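Local structure of putative fimbrium tip subunit Fim1C (Bacteroides ovatus, 4EPS) at residues Arg10-Ile22 with Gly147-Leu161. The protein is probably a component of the tip of fimbriae, filamentous surface appendages that mediate cell adhesion and biofilm formation. Sequence-based numbering, arbitrary orientation.
Sequences RNGIVLNVTDTGI and GNYSLSFQLTHRMSL
Asp-19 CG is anti to the backbone N (chi1 177°) and His-157 sets its ring beside the backbone N (chi1 -66°), and the two side chains cross at about a right angle. His-157 NE2 donates to Asp-19 OD2 over 2.7 Å, on the syn side of the carboxylate and nearly in the ring plane; carboxylate and ring planes are 52° apart. Asp-19 OD1 is met from above the carboxylate plane by Gly-21 N at 2.7 Å, closing an Asx turn that ends the strand. Ile-22 then lays CG1 over one face of the imidazole, 3.5 Å from the His-157 ring centroid, a CH-pi contact. His-157 ND1 also bonds Asp-133, and Asp-19 OD2 takes a second bond from Thr-38 N. With an alanine in place of His-157, Asp-19 OD2 would probably lose its ring donor, Asp-133 would lose its partner, and a gap would open under Ile-22 CG1.

Upstream, strands 14-19 and 148-157 run parallel, Val-14 pairing with Ser-150 and Asp-19 with Leu-155. Val-14, Asn-16 and Thr-18 each donate and accept across the seam, the tie from Leu-151 N to Val-14 O spanning 2.8 Å; Thr-20 N adds a further bond to Leu-155 O. On one face, in the modelled conformers, Leu-15 CD2 lies alongside Leu-151 CB, and Val-17 CG1 touches Leu-155 CD1. The other face, apart from Val-14, is mostly polar: one water joins Thr-18 OG1, Ser-152 OG and Phe-153 O.

Strand 14-19, within the predicted propeptide, flanks the long strand 148-174 of the fimbrillin-like region; strand 135-145 pairs antiparallel with that same strand, and the apolar face packs on Ile-46 of strand 45-52 and on Phe-88 and Tyr-92 of strand 87-92.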
# COMPACT_ATOMS: atom_id res chain seq x y z
N ARG A 10 -7.85 56.38 -34.27
CA ARG A 10 -9.19 56.42 -34.87
C ARG A 10 -9.10 55.97 -36.33
O ARG A 10 -8.17 56.39 -37.04
CB ARG A 10 -9.79 57.84 -34.77
N ASN A 11 -10.02 55.07 -36.76
CA ASN A 11 -10.09 54.45 -38.10
C ASN A 11 -8.89 53.47 -38.32
O ASN A 11 -8.67 53.03 -39.45
CB ASN A 11 -10.16 55.51 -39.22
CG ASN A 11 -11.37 55.44 -40.11
OD1 ASN A 11 -11.95 54.38 -40.36
ND2 ASN A 11 -11.75 56.58 -40.68
N GLY A 12 -8.18 53.14 -37.24
CA GLY A 12 -7.04 52.22 -37.25
C GLY A 12 -7.47 50.78 -37.09
O GLY A 12 -8.12 50.42 -36.10
N ILE A 13 -7.12 49.94 -38.07
CA ILE A 13 -7.49 48.52 -38.10
C ILE A 13 -6.81 47.73 -36.97
O ILE A 13 -5.60 47.80 -36.80
CB ILE A 13 -7.18 47.95 -39.51
CG1 ILE A 13 -8.02 48.70 -40.57
CG2 ILE A 13 -7.43 46.44 -39.57
CD1 ILE A 13 -7.54 48.60 -41.97
N VAL A 14 -7.61 46.99 -36.21
CA VAL A 14 -7.18 46.14 -35.10
C VAL A 14 -6.82 44.78 -35.69
O VAL A 14 -7.58 44.26 -36.53
CB VAL A 14 -8.27 46.03 -33.99
CG1 VAL A 14 -7.86 45.04 -32.89
CG2 VAL A 14 -8.59 47.40 -33.40
N LEU A 15 -5.68 44.22 -35.26
CA LEU A 15 -5.20 42.91 -35.71
C LEU A 15 -5.35 41.86 -34.66
O LEU A 15 -4.91 42.05 -33.52
CB LEU A 15 -3.73 42.94 -36.13
CG LEU A 15 -3.28 43.82 -37.29
CD1 LEU A 15 -1.97 43.31 -37.81
CD2 LEU A 15 -4.26 43.81 -38.44
N ASN A 16 -5.95 40.73 -35.05
CA ASN A 16 -6.13 39.58 -34.18
C ASN A 16 -5.54 38.37 -34.89
O ASN A 16 -5.65 38.28 -36.11
CB ASN A 16 -7.61 39.39 -33.80
CG ASN A 16 -8.29 40.66 -33.34
OD1 ASN A 16 -8.03 41.17 -32.25
ND2 ASN A 16 -9.14 41.23 -34.20
N VAL A 17 -4.86 37.50 -34.14
CA VAL A 17 -4.21 36.32 -34.70
C VAL A 17 -4.57 35.10 -33.85
O VAL A 17 -4.39 35.11 -32.62
CB VAL A 17 -2.66 36.54 -34.76
CG1 VAL A 17 -1.98 35.34 -35.38
CG2 VAL A 17 -2.30 37.81 -35.55
N THR A 18 -5.11 34.07 -34.50
CA THR A 18 -5.50 32.83 -33.82
C THR A 18 -4.85 31.64 -34.49
O THR A 18 -4.95 31.50 -35.70
CB THR A 18 -7.04 32.65 -33.81
OG1 THR A 18 -7.63 33.81 -33.26
CG2 THR A 18 -7.49 31.44 -32.98
N ASP A 19 -4.24 30.77 -33.71
CA ASP A 19 -3.66 29.53 -34.24
C ASP A 19 -4.74 28.46 -34.27
O ASP A 19 -5.37 28.21 -33.25
CB ASP A 19 -2.49 29.07 -33.36
CG ASP A 19 -1.87 27.75 -33.79
OD1 ASP A 19 -2.16 27.29 -34.92
OD2 ASP A 19 -1.07 27.21 -33.03
N THR A 20 -4.93 27.79 -35.41
CA THR A 20 -5.92 26.72 -35.52
C THR A 20 -5.37 25.45 -34.82
O THR A 20 -6.14 24.53 -34.56
CB THR A 20 -6.33 26.46 -36.97
OG1 THR A 20 -5.18 26.03 -37.70
CG2 THR A 20 -6.96 27.68 -37.65
N GLY A 21 -4.06 25.42 -34.57
CA GLY A 21 -3.37 24.35 -33.86
C GLY A 21 -2.92 23.16 -34.69
O GLY A 21 -3.38 22.97 -35.81
N ILE A 22 -1.96 22.40 -34.15
CA ILE A 22 -1.46 21.16 -34.75
C ILE A 22 -2.32 20.05 -34.15
O ILE A 22 -2.28 19.84 -32.92
CB ILE A 22 0.05 20.94 -34.51
CG1 ILE A 22 0.87 22.16 -34.98
CG2 ILE A 22 0.53 19.64 -35.19
CD1 ILE A 22 2.35 22.13 -34.66
N GLY A 147 -15.76 53.49 -39.12
CA GLY A 147 -14.49 53.65 -38.42
C GLY A 147 -13.99 52.57 -37.46
O GLY A 147 -12.95 52.79 -36.83
N ASN A 148 -14.72 51.42 -37.32
CA ASN A 148 -14.33 50.31 -36.43
C ASN A 148 -14.07 49.04 -37.26
O ASN A 148 -15.01 48.34 -37.63
CB ASN A 148 -15.41 50.07 -35.37
CG ASN A 148 -15.08 49.01 -34.33
OD1 ASN A 148 -13.94 48.57 -34.18
ND2 ASN A 148 -16.09 48.60 -33.57
N TYR A 149 -12.79 48.77 -37.58
CA TYR A 149 -12.42 47.66 -38.44
C TYR A 149 -11.40 46.75 -37.80
O TYR A 149 -10.60 47.18 -36.95
CB TYR A 149 -11.88 48.21 -39.77
CG TYR A 149 -12.90 48.98 -40.56
CD1 TYR A 149 -13.10 50.34 -40.34
CD2 TYR A 149 -13.68 48.36 -41.54
CE1 TYR A 149 -14.08 51.06 -41.04
CE2 TYR A 149 -14.63 49.07 -42.27
CZ TYR A 149 -14.83 50.42 -42.02
OH TYR A 149 -15.75 51.13 -42.75
N SER A 150 -11.46 45.47 -38.16
CA SER A 150 -10.55 44.47 -37.64
C SER A 150 -10.22 43.44 -38.69
O SER A 150 -11.00 43.21 -39.62
CB SER A 150 -11.15 43.80 -36.41
OG SER A 150 -12.32 43.06 -36.72
N LEU A 151 -9.02 42.89 -38.56
CA LEU A 151 -8.49 41.77 -39.34
C LEU A 151 -8.26 40.66 -38.38
O LEU A 151 -7.47 40.84 -37.44
CB LEU A 151 -7.20 42.13 -40.06
CG LEU A 151 -7.31 42.84 -41.37
CD1 LEU A 151 -5.93 43.26 -41.83
CD2 LEU A 151 -8.03 41.94 -42.43
N SER A 152 -8.98 39.55 -38.53
CA SER A 152 -8.83 38.43 -37.61
C SER A 152 -8.38 37.21 -38.40
O SER A 152 -9.14 36.67 -39.22
CB SER A 152 -10.13 38.20 -36.84
OG SER A 152 -10.00 37.14 -35.91
N PHE A 153 -7.10 36.87 -38.25
CA PHE A 153 -6.48 35.79 -39.01
C PHE A 153 -6.56 34.46 -38.31
O PHE A 153 -6.37 34.38 -37.08
CB PHE A 153 -5.01 36.11 -39.28
CG PHE A 153 -4.78 37.30 -40.17
CD1 PHE A 153 -4.91 37.18 -41.55
CD2 PHE A 153 -4.48 38.55 -39.63
CE1 PHE A 153 -4.71 38.29 -42.38
CE2 PHE A 153 -4.28 39.66 -40.47
CZ PHE A 153 -4.42 39.52 -41.83
N GLN A 154 -6.76 33.41 -39.10
CA GLN A 154 -6.66 32.02 -38.66
C GLN A 154 -5.34 31.49 -39.26
O GLN A 154 -5.23 31.47 -40.49
CB GLN A 154 -7.87 31.18 -39.15
CG GLN A 154 -9.23 31.61 -38.61
CD GLN A 154 -9.38 31.30 -37.15
OE1 GLN A 154 -8.82 30.34 -36.63
NE2 GLN A 154 -10.04 32.18 -36.44
N LEU A 155 -4.37 31.11 -38.43
CA LEU A 155 -3.07 30.58 -38.92
C LEU A 155 -3.03 29.08 -38.82
O LEU A 155 -3.49 28.53 -37.82
CB LEU A 155 -1.88 31.15 -38.14
CG LEU A 155 -1.69 32.68 -38.07
CD1 LEU A 155 -0.38 33.00 -37.37
CD2 LEU A 155 -1.70 33.33 -39.47
N THR A 156 -2.45 28.42 -39.84
CA THR A 156 -2.28 26.97 -39.83
C THR A 156 -0.76 26.68 -39.92
O THR A 156 -0.05 27.39 -40.62
CB THR A 156 -3.13 26.34 -40.95
OG1 THR A 156 -4.47 26.82 -40.84
CG2 THR A 156 -3.16 24.82 -40.90
N HIS A 157 -0.29 25.66 -39.21
CA HIS A 157 1.12 25.24 -39.20
C HIS A 157 1.43 24.53 -40.50
O HIS A 157 0.66 23.64 -40.93
CB HIS A 157 1.40 24.34 -37.98
CG HIS A 157 1.26 25.05 -36.67
ND1 HIS A 157 2.37 25.47 -35.96
CD2 HIS A 157 0.15 25.39 -35.98
CE1 HIS A 157 1.90 26.01 -34.84
NE2 HIS A 157 0.57 25.99 -34.81
N ARG A 158 2.54 24.92 -41.15
CA ARG A 158 2.92 24.34 -42.44
C ARG A 158 3.81 23.10 -42.28
O ARG A 158 3.91 22.30 -43.21
CB ARG A 158 3.61 25.40 -43.31
CG ARG A 158 2.68 26.58 -43.65
CD ARG A 158 1.39 26.15 -44.33
NE ARG A 158 1.64 25.73 -45.71
CZ ARG A 158 1.40 26.49 -46.78
NH1 ARG A 158 0.89 27.70 -46.64
NH2 ARG A 158 1.68 26.04 -47.99
N MSE A 159 4.46 22.93 -41.12
CA MSE A 159 5.31 21.76 -40.91
C MSE A 159 4.50 20.64 -40.28
O MSE A 159 3.32 20.83 -39.93
CB MSE A 159 6.52 22.14 -39.98
CG MSE A 159 7.44 23.22 -40.59
SE MSE A 159 8.21 22.64 -42.31
CE MSE A 159 7.20 23.82 -43.55
N SER A 160 5.13 19.48 -40.09
CA SER A 160 4.51 18.36 -39.39
C SER A 160 5.19 18.26 -38.04
O SER A 160 6.22 18.91 -37.84
CB SER A 160 4.63 17.07 -40.21
OG SER A 160 3.77 16.10 -39.65
N LEU A 161 4.64 17.48 -37.12
CA LEU A 161 5.22 17.41 -35.78
C LEU A 161 5.36 15.99 -35.26
O LEU A 161 4.40 15.22 -35.27
CB LEU A 161 4.34 18.23 -34.81
CG LEU A 161 4.83 18.33 -33.35
CD1 LEU A 161 6.15 19.16 -33.27
CD2 LEU A 161 3.76 18.93 -32.48
O HOH W 1 -10.78 50.89 -37.00
O HOH W 2 -7.93 35.77 -35.04
O HOH W 3 -2.23 23.77 -38.13